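PDB 3VXI: DyP from Bjerkandera adusta, which probably acts as a heme-dependent dye-decolorizing peroxidase, reducing hydrogen peroxide while oxidising dyes and other bulky substrates. Local coordinates for residues S177-E182 against Q189-P194; F325-S330 against F356-S361. All coordinates share one frame; numbering follows the deposited sequence.

How the contacts relate
One short piece of chain, from His326 to Arg329, touches both the bound ascorbic acid and the heme. Contact 1 is a small parallel strand pair, contact 2 the edge of the antiparallel sheet beside the heme; their centres lie about 14 Å apart, and both fall in the C-terminal Dyp-type peroxidase region. They meet at the ring of His326: its CE1 packs 3.4 Å from Ala190 CB, and its CD2 lies 3.7 Å from Val192 CG1. Both contacts reach the bound ascorbic acid, through Ala190 and His326, while three residues farther along, Arg329 of contact 2 bends over the heme toward its iron.

Contact 1: residues S177-E182 against Q189-P194; sequences SVTGWE and QAVVPP. With ASC (ascorbic acid), chain C.
Ser177 pairs with Val191, and Val178 with Val192, in a short two-stranded parallel sheet whose strands are joined by a loop without helix or strand. Backbone bonds carry it. Ala190 O accepts from Ser177 N at 2.8 Å, Ser177 O accepts from Val192 N, and Val192 O accepts from Thr179 N at 3.0 Å. The last two carbonyls also take a CA-H...O contact each, from Val191 and Val178.

Apolar contacts add to these. Val178 CG1 meets Val192 CG2 at 3.8 Å, on the face where Leu16 of helix 13-16 covers Val178. Beyond the strand end, Thr179 CG2, anti to its own carbonyl carbon, crosses Val191 CG1 at about a right angle, 3.6 Å away. The ring of Pro194 lies against Thr179, its CD 3.3 Å from OG1.

Among polar side chains, the extended Gln189 brings its amide past Ser177 CB; OE1 takes Phe186 N in the connecting loop, while NE2 gives to Gln175 O, just before the first strand. Thr179 O, packed against Pro194 CB and CG, has no partner in the model, a likely small cost. The chemistry implies a strand pair held by three main-chain bonds, offering ascorbate the methyl of Ala190, 3.5 Å from its O1.

Contact 2: residues F325-S330 against F356-S361; sequences FHAMRS and FVEYQS. With HEM (protoporphyrin IX containing Fe), chain B; ASC (ascorbic acid), chain C.
Met328 and Tyr359 form an antiparallel hydrogen-bonded pair, Tyr359 N reaching Met328 O at 2.7 Å and Met328 N returning to Tyr359 O. The neighbouring Arg329 and Glu358 are a non-hydrogen-bonded pair, and Ser330 N closes the register on Val357 O. Strand 328-334 is the outermost strand of the four-stranded antiparallel sheet, with strand 216-225 beyond strand 353-360.

Packing is tight between the strands, where Ala327 CB is wedged between Tyr359 O and Glu358 OE2, 3.3 Å from the latter. It is tight again toward the heme. Arg329 crosses Glu358 obliquely, and a bend at chi3 (-55°) lays its guanidinium flat against pyrrole D, with HEM C3D 3.3 Å above its centre. From there NH2 donates to propionate O2A at 2.8 Å, and NH1 donates to the water that binds the iron on the side away from the axial His308. Asp171 forms a salt bridge with NH1, and Ser174 O also accepts from NH2. Phe356 brings CE1 to 3.3 Å from HEM C1C, with the heme methyl CMC over one face of its ring. An alanine in place of Arg329 would probably cost the iron-bound water and propionate O2A the donor that Arg329 supplies, and Asp171 its salt-bridge partner.

His326, though turned from strand 353-360, is also buried, and sets CE1 3.2 Å from ascorbate O1. The looser side lies at Ser330, which is partly exposed. Its CB stands at the edge of the Tyr359 ring, 4.3 Å from CE2, and its OG turns to Asp14, which Tyr359 OH also reaches. From a hydrogen-bonded main-chain ladder, one guanidinium thus ties propionate, Asp171 and iron-bound water together on the distal face of the heme.

Contact 1: residues S177-E182 against Q189-P194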
ATOM      1  N   SER A 177       3.873 -13.208  -5.497  1.00 10.96           N
ATOM      2  CA  SER A 177       2.958 -14.180  -6.071  1.00 12.24           C
ATOM      3  C   SER A 177       2.865 -15.320  -5.066  1.00 12.09           C
ATOM      4  O   SER A 177       3.895 -15.790  -4.583  1.00 12.33           O
ATOM      5  CB  SER A 177       3.499 -14.663  -7.409  1.00 13.34           C
ATOM      6  OG  SER A 177       2.617 -15.587  -8.019  1.00 17.71           O
ATOM      7  N   VAL A 178       1.651 -15.726  -4.704  1.00 12.14           N
ATOM      8  CA  VAL A 178       1.505 -16.854  -3.769  1.00 12.40           C
ATOM      9  C   VAL A 178       1.246 -18.164  -4.495  1.00 13.11           C
ATOM     10  O   VAL A 178       0.576 -18.194  -5.533  1.00 14.21           O
ATOM     11  CB  VAL A 178       0.414 -16.632  -2.673  1.00 12.46           C
ATOM     12  CG1 VAL A 178       0.659 -15.330  -1.923  1.00 11.84           C
ATOM     13  CG2 VAL A 178      -0.983 -16.649  -3.262  1.00 13.46           C
ATOM     14  N   THR A 179       1.789 -19.244  -3.947  1.00 13.36           N
ATOM     15  CA  THR A 179       1.472 -20.577  -4.440  1.00 14.28           C
ATOM     16  C   THR A 179       0.054 -20.964  -3.989  1.00 14.40           C
ATOM     17  O   THR A 179      -0.528 -20.327  -3.099  1.00 13.61           O
ATOM     18  CB  THR A 179       2.499 -21.624  -3.967  1.00 14.98           C
ATOM     19  OG1 THR A 179       2.493 -21.701  -2.537  1.00 14.91           O
ATOM     20  CG2 THR A 179       3.911 -21.259  -4.436  1.00 15.53           C
ATOM     21  N   GLY A 180      -0.512 -21.979  -4.635  1.00 15.61           N
ATOM     22  CA  GLY A 180      -1.843 -22.474  -4.267  1.00 16.30           C
ATOM     23  C   GLY A 180      -2.928 -22.161  -5.283  1.00 17.44           C
ATOM     24  O   GLY A 180      -4.074 -22.575  -5.127  1.00 18.15           O
ATOM     25  N   TRP A 181      -2.571 -21.415  -6.322  1.00 18.76           N
ATOM     26  CA  TRP A 181      -3.484 -21.161  -7.437  1.00 20.75           C
ATOM     27  C   TRP A 181      -2.693 -20.973  -8.730  1.00 22.59           C
ATOM     28  O   TRP A 181      -1.475 -20.772  -8.693  1.00 21.84           O
ATOM     29  CB  TRP A 181      -4.402 -19.962  -7.147  1.00 20.55           C
ATOM     30  CG  TRP A 181      -3.728 -18.599  -7.105  1.00 19.21           C
ATOM     31  CD1 TRP A 181      -2.683 -18.211  -6.304  1.00 18.02           C
ATOM     32  CD2 TRP A 181      -4.100 -17.441  -7.864  1.00 20.04           C
ATOM     33  NE1 TRP A 181      -2.365 -16.890  -6.544  1.00 18.49           N
ATOM     34  CE2 TRP A 181      -3.225 -16.393  -7.489  1.00 19.22           C
ATOM     35  CE3 TRP A 181      -5.079 -17.191  -8.838  1.00 22.62           C
ATOM     36  CZ2 TRP A 181      -3.296 -15.113  -8.057  1.00 20.36           C
ATOM     37  CZ3 TRP A 181      -5.156 -15.918  -9.399  1.00 23.34           C
ATOM     38  CH2 TRP A 181      -4.266 -14.895  -9.006  1.00 21.90           C
ATOM     39  N   GLU A 182      -3.392 -21.053  -9.859  1.00 25.21           N
ATOM     40  CA  GLU A 182      -2.785 -20.958 -11.186  1.00 27.73           C
ATOM     41  C   GLU A 182      -2.719 -19.502 -11.626  1.00 27.63           C
ATOM     42  O   GLU A 182      -3.749 -18.878 -11.894  1.00 28.33           O
ATOM     43  CB  GLU A 182      -3.595 -21.786 -12.191  1.00 30.15           C
ATOM     44  CG  GLU A 182      -3.128 -21.689 -13.642  1.00 34.07           C
ATOM     45  CD  GLU A 182      -4.073 -22.380 -14.616  1.00 38.81           C
ATOM     46  OE1 GLU A 182      -4.763 -23.340 -14.207  1.00 40.98           O
ATOM     47  OE2 GLU A 182      -4.121 -21.969 -15.797  1.00 41.66           O
ATOM     48  N   GLN A 189       9.778 -11.630  -9.859  1.00 12.24           N
ATOM     49  CA  GLN A 189       8.695 -11.620  -8.881  1.00 12.09           C
ATOM     50  C   GLN A 189       8.950 -12.677  -7.815  1.00 12.57           C
ATOM     51  O   GLN A 189       9.350 -13.791  -8.136  1.00 13.30           O
ATOM     52  CB  GLN A 189       7.369 -11.898  -9.588  1.00 12.96           C
ATOM     53  CG  GLN A 189       6.161 -11.570  -8.758  1.00 13.88           C
ATOM     54  CD  GLN A 189       4.841 -11.724  -9.488  1.00 13.01           C
ATOM     55  OE1 GLN A 189       4.759 -12.261 -10.599  1.00 14.20           O
ATOM     56  NE2 GLN A 189       3.784 -11.244  -8.853  1.00 11.95           N
ATOM     57  N   ALA A 190       8.719 -12.323  -6.553  1.00 11.45           N
ATOM     58  CA  ALA A 190       8.860 -13.263  -5.443  1.00 12.18           C
ATOM     59  C   ALA A 190       7.713 -14.251  -5.447  1.00 12.74           C
ATOM     60  O   ALA A 190       6.563 -13.880  -5.686  1.00 13.60           O
ATOM     61  CB  ALA A 190       8.885 -12.509  -4.113  1.00 11.78           C
ATOM     62  N   VAL A 191       8.036 -15.509  -5.183  1.00 13.14           N
ATOM     63  CA  VAL A 191       7.031 -16.545  -5.033  1.00 13.33           C
ATOM     64  C   VAL A 191       7.061 -16.986  -3.575  1.00 13.35           C
ATOM     65  O   VAL A 191       8.102 -17.399  -3.067  1.00 14.75           O
ATOM     66  CB  VAL A 191       7.293 -17.727  -5.991  1.00 14.55           C
ATOM     67  CG1 VAL A 191       6.316 -18.862  -5.737  1.00 15.79           C
ATOM     68  CG2 VAL A 191       7.203 -17.252  -7.443  1.00 15.54           C
ATOM     69  N   VAL A 192       5.915 -16.879  -2.905  1.00 11.91           N
ATOM     70  CA  VAL A 192       5.832 -17.157  -1.468  1.00 11.80           C
ATOM     71  C   VAL A 192       4.674 -18.117  -1.173  1.00 11.37           C
ATOM     72  O   VAL A 192       3.741 -18.219  -1.968  1.00 11.37           O
ATOM     73  CB  VAL A 192       5.678 -15.837  -0.633  1.00 11.67           C
ATOM     74  CG1 VAL A 192       6.888 -14.891  -0.854  1.00 13.11           C
ATOM     75  CG2 VAL A 192       4.349 -15.148  -0.930  1.00 12.05           C
ATOM     76  N   PRO A 193       4.725 -18.821  -0.020  1.00 11.36           N
ATOM     77  CA  PRO A 193       3.578 -19.647   0.351  1.00 11.16           C
ATOM     78  C   PRO A 193       2.387 -18.741   0.684  1.00 10.16           C
ATOM     79  O   PRO A 193       2.591 -17.581   1.054  1.00 10.00           O
ATOM     80  CB  PRO A 193       4.071 -20.431   1.581  1.00 12.00           C
ATOM     81  CG  PRO A 193       5.202 -19.691   2.102  1.00 13.58           C
ATOM     82  CD  PRO A 193       5.811 -18.894   0.973  1.00 11.82           C
ATOM     83  N   PRO A 194       1.155 -19.250   0.519  1.00  9.79           N
ATOM     84  CA  PRO A 194      -0.024 -18.390   0.617  1.00  8.98           C
ATOM     85  C   PRO A 194      -0.239 -17.789   1.992  1.00  8.58           C
ATOM     86  O   PRO A 194      -0.868 -16.734   2.104  1.00  8.51           O
ATOM     87  CB  PRO A 194      -1.187 -19.322   0.250  1.00 10.09           C
ATOM     88  CG  PRO A 194      -0.658 -20.709   0.422  1.00  9.84           C
ATOM     89  CD  PRO A 194       0.802 -20.618   0.101  1.00 10.02           C
TER
HETATM   90  C1  ASC C 502      12.231 -10.603  -4.087  1.00 15.14           C
HETATM   91  C2  ASC C 502      13.061 -10.934  -3.011  1.00 15.76           C
HETATM   92  C3  ASC C 502      14.089 -11.696  -3.524  1.00 17.03           C
HETATM   93  C4  ASC C 502      13.867 -11.885  -5.009  1.00 17.45           C
HETATM   94  C5  ASC C 502      13.510 -13.355  -5.285  1.00 18.62           C
HETATM   95  C6  ASC C 502      13.029 -13.516  -6.734  1.00 19.62           C
HETATM   96  O1  ASC C 502      11.205  -9.943  -4.047  1.00 10.25           O
HETATM   97  O2  ASC C 502      12.898 -10.598  -1.687  1.00 16.25           O
HETATM   98  O3  ASC C 502      15.143 -12.211  -2.851  1.00 17.05           O
HETATM   99  O4  ASC C 502      12.678 -11.117  -5.280  1.00 16.97           O
HETATM  100  O5  ASC C 502      12.483 -13.804  -4.374  1.00 18.09           O
HETATM  101  O6  ASC C 502      12.817 -14.896  -7.068  1.00 24.82           O

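Contact 2: residues F325-S330 against F356-S361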
ATOM      1  N   PHE A 325       8.487 -11.259   4.691  1.00  7.45           N
ATOM      2  CA  PHE A 325       8.200  -9.832   4.772  1.00  7.03           C
ATOM      3  C   PHE A 325       7.554  -9.251   3.538  1.00  7.42           C
ATOM      4  O   PHE A 325       7.504  -8.027   3.387  1.00  7.80           O
ATOM      5  CB  PHE A 325       9.462  -9.064   5.160  1.00  7.63           C
ATOM      6  CG  PHE A 325      10.213  -9.696   6.287  1.00  7.78           C
ATOM      7  CD1 PHE A 325       9.686  -9.679   7.579  1.00  8.34           C
ATOM      8  CD2 PHE A 325      11.430 -10.332   6.057  1.00  9.50           C
ATOM      9  CE1 PHE A 325      10.375 -10.286   8.640  1.00 10.09           C
ATOM     10  CE2 PHE A 325      12.117 -10.941   7.110  1.00 10.80           C
ATOM     11  CZ  PHE A 325      11.585 -10.913   8.397  1.00 10.29           C
ATOM     12  N   HIS A 326       7.044 -10.123   2.672  1.00  7.12           N
ATOM     13  CA  HIS A 326       6.325  -9.668   1.479  1.00  7.13           C
ATOM     14  C   HIS A 326       4.881  -9.380   1.838  1.00  6.72           C
ATOM     15  O   HIS A 326       4.322  -9.988   2.745  1.00  7.41           O
ATOM     16  CB  HIS A 326       6.384 -10.714   0.358  1.00  7.32           C
ATOM     17  CG  HIS A 326       7.765 -10.931  -0.181  1.00  7.54           C
ATOM     18  ND1 HIS A 326       8.329 -10.115  -1.138  1.00  7.88           N
ATOM     19  CD2 HIS A 326       8.708 -11.848   0.137  1.00  8.14           C
ATOM     20  CE1 HIS A 326       9.558 -10.529  -1.394  1.00  9.01           C
ATOM     21  NE2 HIS A 326       9.814 -11.579  -0.634  1.00  8.93           N
ATOM     22  N   ALA A 327       4.271  -8.455   1.110  1.00  6.23           N
ATOM     23  CA  ALA A 327       2.879  -8.098   1.341  1.00  6.68           C
ATOM     24  C   ALA A 327       2.267  -7.627   0.029  1.00  6.37           C
ATOM     25  O   ALA A 327       2.983  -7.188  -0.873  1.00  7.18           O
ATOM     26  CB  ALA A 327       2.783  -7.012   2.395  1.00  6.79           C
ATOM     27  N   MET A 328       0.943  -7.752  -0.083  1.00  6.98           N
ATOM     28  CA  MET A 328       0.206  -7.266  -1.252  1.00  7.09           C
ATOM     29  C   MET A 328      -0.211  -5.826  -1.050  1.00  7.24           C
ATOM     30  O   MET A 328      -0.573  -5.439   0.063  1.00  7.62           O
ATOM     31  CB  MET A 328      -1.080  -8.075  -1.450  1.00  7.36           C
ATOM     32  CG  MET A 328      -0.893  -9.537  -1.797  1.00  8.08           C
ATOM     33  SD  MET A 328      -0.110  -9.773  -3.399  1.00  9.46           S
ATOM     34  CE  MET A 328      -1.175  -8.886  -4.525  1.00 14.18           C
ATOM     35  N   ARG A 329      -0.203  -5.036  -2.124  1.00  6.58           N
ATOM     36  CA  ARG A 329      -0.682  -3.652  -2.031  1.00  7.00           C
ATOM     37  C   ARG A 329      -1.805  -3.391  -3.012  1.00  6.58           C
ATOM     38  O   ARG A 329      -1.798  -3.903  -4.143  1.00  8.23           O
ATOM     39  CB  ARG A 329       0.449  -2.647  -2.270  1.00  6.45           C
ATOM     40  CG  ARG A 329       1.510  -2.641  -1.177  1.00  6.63           C
ATOM     41  CD  ARG A 329       2.787  -1.900  -1.613  1.00  7.74           C
ATOM     42  NE  ARG A 329       3.286  -2.495  -2.856  1.00  6.09           N
ATOM     43  CZ  ARG A 329       3.452  -1.857  -4.011  1.00  6.91           C
ATOM     44  NH1 ARG A 329       3.234  -0.555  -4.131  1.00  7.42           N
ATOM     45  NH2 ARG A 329       3.852  -2.539  -5.072  1.00  7.49           N
ATOM     46  N   SER A 330      -2.775  -2.588  -2.571  1.00  6.61           N
ATOM     47  CA  SER A 330      -3.893  -2.200  -3.427  1.00  7.29           C
ATOM     48  C   SER A 330      -4.263  -0.736  -3.156  1.00  7.84           C
ATOM     49  O   SER A 330      -5.412  -0.399  -2.842  1.00  8.82           O
ATOM     50  CB  SER A 330      -5.086  -3.124  -3.193  1.00  7.23           C
ATOM     51  OG  SER A 330      -6.012  -3.000  -4.262  1.00  9.67           O
ATOM     52  N   PHE A 356      -3.651   4.201   1.023  1.00  6.16           N
ATOM     53  CA  PHE A 356      -2.709   3.096   0.990  1.00  5.85           C
ATOM     54  C   PHE A 356      -3.302   1.868   1.663  1.00  6.58           C
ATOM     55  O   PHE A 356      -3.876   1.952   2.754  1.00  6.86           O
ATOM     56  CB  PHE A 356      -1.434   3.552   1.707  1.00  5.82           C
ATOM     57  CG  PHE A 356      -0.409   2.470   1.909  1.00  6.34           C
ATOM     58  CD1 PHE A 356       0.585   2.249   0.969  1.00  7.16           C
ATOM     59  CD2 PHE A 356      -0.412   1.696   3.074  1.00  6.79           C
ATOM     60  CE1 PHE A 356       1.557   1.243   1.168  1.00  6.84           C
ATOM     61  CE2 PHE A 356       0.539   0.699   3.268  1.00  6.94           C
ATOM     62  CZ  PHE A 356       1.521   0.475   2.327  1.00  6.70           C
ATOM     63  N   VAL A 357      -3.158   0.726   1.002  1.00  6.46           N
ATOM     64  CA  VAL A 357      -3.739  -0.541   1.452  1.00  6.41           C
ATOM     65  C   VAL A 357      -2.678  -1.630   1.287  1.00  6.17           C
ATOM     66  O   VAL A 357      -2.210  -1.884   0.178  1.00  6.49           O
ATOM     67  CB  VAL A 357      -4.965  -0.893   0.589  1.00  6.95           C
ATOM     68  CG1 VAL A 357      -5.509  -2.282   0.937  1.00  8.86           C
ATOM     69  CG2 VAL A 357      -6.028   0.179   0.743  1.00  8.32           C
ATOM     70  N   GLU A 358      -2.316  -2.282   2.390  1.00  5.35           N
ATOM     71  CA  GLU A 358      -1.350  -3.374   2.354  1.00  5.28           C
ATOM     72  C   GLU A 358      -1.889  -4.575   3.125  1.00  5.31           C
ATOM     73  O   GLU A 358      -2.350  -4.425   4.264  1.00  5.46           O
ATOM     74  CB  GLU A 358       0.000  -2.927   2.922  1.00  5.45           C
ATOM     75  CG  GLU A 358       1.147  -3.875   2.564  1.00  5.43           C
ATOM     76  CD  GLU A 358       2.525  -3.298   2.847  1.00  6.69           C
ATOM     77  OE1 GLU A 358       2.641  -2.391   3.695  1.00  6.50           O
ATOM     78  OE2 GLU A 358       3.495  -3.770   2.196  1.00  7.12           O
ATOM     79  N   TYR A 359      -1.820  -5.748   2.493  1.00  5.64           N
ATOM     80  CA  TYR A 359      -2.338  -6.990   3.076  1.00  5.76           C
ATOM     81  C   TYR A 359      -1.224  -7.959   3.420  1.00  5.71           C
ATOM     82  O   TYR A 359      -0.294  -8.168   2.636  1.00  6.07           O
ATOM     83  CB  TYR A 359      -3.286  -7.709   2.114  1.00  5.82           C
ATOM     84  CG  TYR A 359      -4.544  -6.953   1.754  1.00  5.83           C
ATOM     85  CD1 TYR A 359      -5.611  -6.875   2.651  1.00  6.88           C
ATOM     86  CD2 TYR A 359      -4.690  -6.361   0.493  1.00  6.04           C
ATOM     87  CE1 TYR A 359      -6.789  -6.207   2.314  1.00  7.65           C
ATOM     88  CE2 TYR A 359      -5.859  -5.684   0.149  1.00  6.30           C
ATOM     89  CZ  TYR A 359      -6.900  -5.599   1.067  1.00  7.00           C
ATOM     90  OH  TYR A 359      -8.077  -4.947   0.736  1.00  8.26           O
ATOM     91  N   GLN A 360      -1.356  -8.597   4.580  1.00  5.77           N
ATOM     92  CA  GLN A 360      -0.415  -9.608   5.048  1.00  6.22           C
ATOM     93  C   GLN A 360      -1.098 -10.404   6.154  1.00  6.10           C
ATOM     94  O   GLN A 360      -2.057  -9.926   6.771  1.00  6.83           O
ATOM     95  CB  GLN A 360       0.868  -8.942   5.595  1.00  5.76           C
ATOM     96  CG  GLN A 360       0.619  -7.911   6.711  1.00  7.05           C
ATOM     97  CD  GLN A 360       0.307  -6.534   6.160  1.00  5.29           C
ATOM     98  OE1 GLN A 360       1.140  -5.932   5.503  1.00  7.21           O
ATOM     99  NE2 GLN A 360      -0.901  -6.038   6.413  1.00  6.10           N
ATOM    100  N   SER A 361      -0.623 -11.623   6.400  1.00  6.48           N
ATOM    101  CA  SER A 361      -1.182 -12.434   7.483  1.00  6.69           C
ATOM    102  C   SER A 361      -0.703 -11.947   8.851  1.00  6.91           C
ATOM    103  O   SER A 361      -1.417 -12.087   9.840  1.00  7.28           O
ATOM    104  CB  SER A 361      -0.805 -13.897   7.297  1.00  7.18           C
ATOM    105  OG  SER A 361       0.605 -14.025   7.323  1.00  7.11           O
TER
HETATM  106  CHA HEM B 501       6.545   0.287  -4.218  1.00  4.31           C
HETATM  107  CHB HEM B 501       4.932   4.836  -3.964  1.00  4.80           C
HETATM  108  CHC HEM B 501       3.988   4.219   0.741  1.00  5.33           C
HETATM  109  CHD HEM B 501       5.641  -0.312   0.518  1.00  5.46           C
HETATM  110  C1A HEM B 501       6.230   1.576  -4.554  1.00  3.38           C
HETATM  111  C2A HEM B 501       6.418   2.181  -5.853  1.00  4.42           C
HETATM  112  C3A HEM B 501       5.947   3.433  -5.773  1.00  4.40           C
HETATM  113  C4A HEM B 501       5.472   3.657  -4.428  1.00  4.06           C
HETATM  114  CMA HEM B 501       5.947   4.501  -6.880  1.00  5.26           C
HETATM  115  CAA HEM B 501       7.070   1.522  -7.093  1.00  6.56           C
HETATM  116  CBA HEM B 501       6.102   0.636  -7.873  1.00  8.38           C
HETATM  117  CGA HEM B 501       6.199  -0.817  -7.470  1.00 13.64           C
HETATM  118  O1A HEM B 501       7.326  -1.336  -7.295  1.00 17.30           O
HETATM  119  O2A HEM B 501       5.151  -1.460  -7.349  1.00 18.88           O
HETATM  120  C1B HEM B 501       4.533   5.086  -2.667  1.00  4.52           C
HETATM  121  C2B HEM B 501       3.948   6.311  -2.161  1.00  4.62           C
HETATM  122  C3B HEM B 501       3.681   6.131  -0.859  1.00  4.18           C
HETATM  123  C4B HEM B 501       4.080   4.789  -0.510  1.00  3.67           C
HETATM  124  CMB HEM B 501       3.703   7.591  -2.989  1.00  6.32           C
HETATM  125  CAB HEM B 501       3.050   7.133   0.128  1.00  5.96           C
HETATM  126  CBB HEM B 501       2.251   8.139  -0.275  1.00  5.98           C
HETATM  127  C1C HEM B 501       4.429   2.960   1.106  1.00  4.48           C
HETATM  128  C2C HEM B 501       4.444   2.421   2.453  1.00  5.08           C
HETATM  129  C3C HEM B 501       4.918   1.165   2.386  1.00  5.14           C
HETATM  130  C4C HEM B 501       5.178   0.883   0.996  1.00  4.91           C
HETATM  131  CMC HEM B 501       3.976   3.206   3.698  1.00  5.99           C
HETATM  132  CAC HEM B 501       5.136   0.134   3.499  1.00  5.43           C
HETATM  133  CBC HEM B 501       5.489   0.543   4.729  1.00  5.62           C
HETATM  134  C1D HEM B 501       5.949  -0.582  -0.782  1.00  4.64           C
HETATM  135  C2D HEM B 501       6.306  -1.897  -1.256  1.00  5.20           C
HETATM  136  C3D HEM B 501       6.583  -1.709  -2.714  1.00  5.26           C
HETATM  137  C4D HEM B 501       6.371  -0.310  -2.997  1.00  4.12           C
HETATM  138  CMD HEM B 501       6.388  -3.226  -0.496  1.00  6.51           C
HETATM  139  CAD HEM B 501       7.019  -2.815  -3.671  1.00  5.99           C
HETATM  140  CBD HEM B 501       8.524  -2.979  -3.488  1.00  6.02           C
HETATM  141  CGD HEM B 501       9.055  -4.131  -4.297  1.00  5.89           C
HETATM  142  O1D HEM B 501      10.105  -3.912  -4.964  1.00  6.91           O
HETATM  143  O2D HEM B 501       8.473  -5.245  -4.269  1.00  6.13           O
HETATM  144  NA  HEM B 501       5.655   2.501  -3.703  1.00  4.83           N
HETATM  145  NB  HEM B 501       4.606   4.174  -1.634  1.00  5.21           N
HETATM  146  NC  HEM B 501       4.907   1.999   0.236  1.00  5.46           N
HETATM  147  ND  HEM B 501       5.965   0.338  -1.834  1.00  4.44           N
HETATM  148 FE   HEM B 501       5.318   2.274  -1.737  1.00  5.11          FE
HETATM  149  C1  ASC C 502      12.231 -10.603  -4.087  1.00 15.14           C
HETATM  150  C2  ASC C 502      13.061 -10.934  -3.011  1.00 15.76           C
HETATM  151  C3  ASC C 502      14.089 -11.696  -3.524  1.00 17.03           C
HETATM  152  C4  ASC C 502      13.867 -11.885  -5.009  1.00 17.45           C
HETATM  153  C5  ASC C 502      13.510 -13.355  -5.285  1.00 18.62           C
HETATM  154  C6  ASC C 502      13.029 -13.516  -6.734  1.00 19.62           C
HETATM  155  O1  ASC C 502      11.205  -9.943  -4.047  1.00 10.25           O
HETATM  156  O2  ASC C 502      12.898 -10.598  -1.687  1.00 16.25           O
HETATM  157  O3  ASC C 502      15.143 -12.211  -2.851  1.00 17.05           O
HETATM  158  O4  ASC C 502      12.678 -11.117  -5.280  1.00 16.97           O
HETATM  159  O5  ASC C 502      12.483 -13.804  -4.374  1.00 18.09           O
HETATM  160  O6  ASC C 502      12.817 -14.896  -7.068  1.00 24.82           O
HETATM  161  O   HOH W   1       3.383   1.615  -2.192  1.00  5.18           O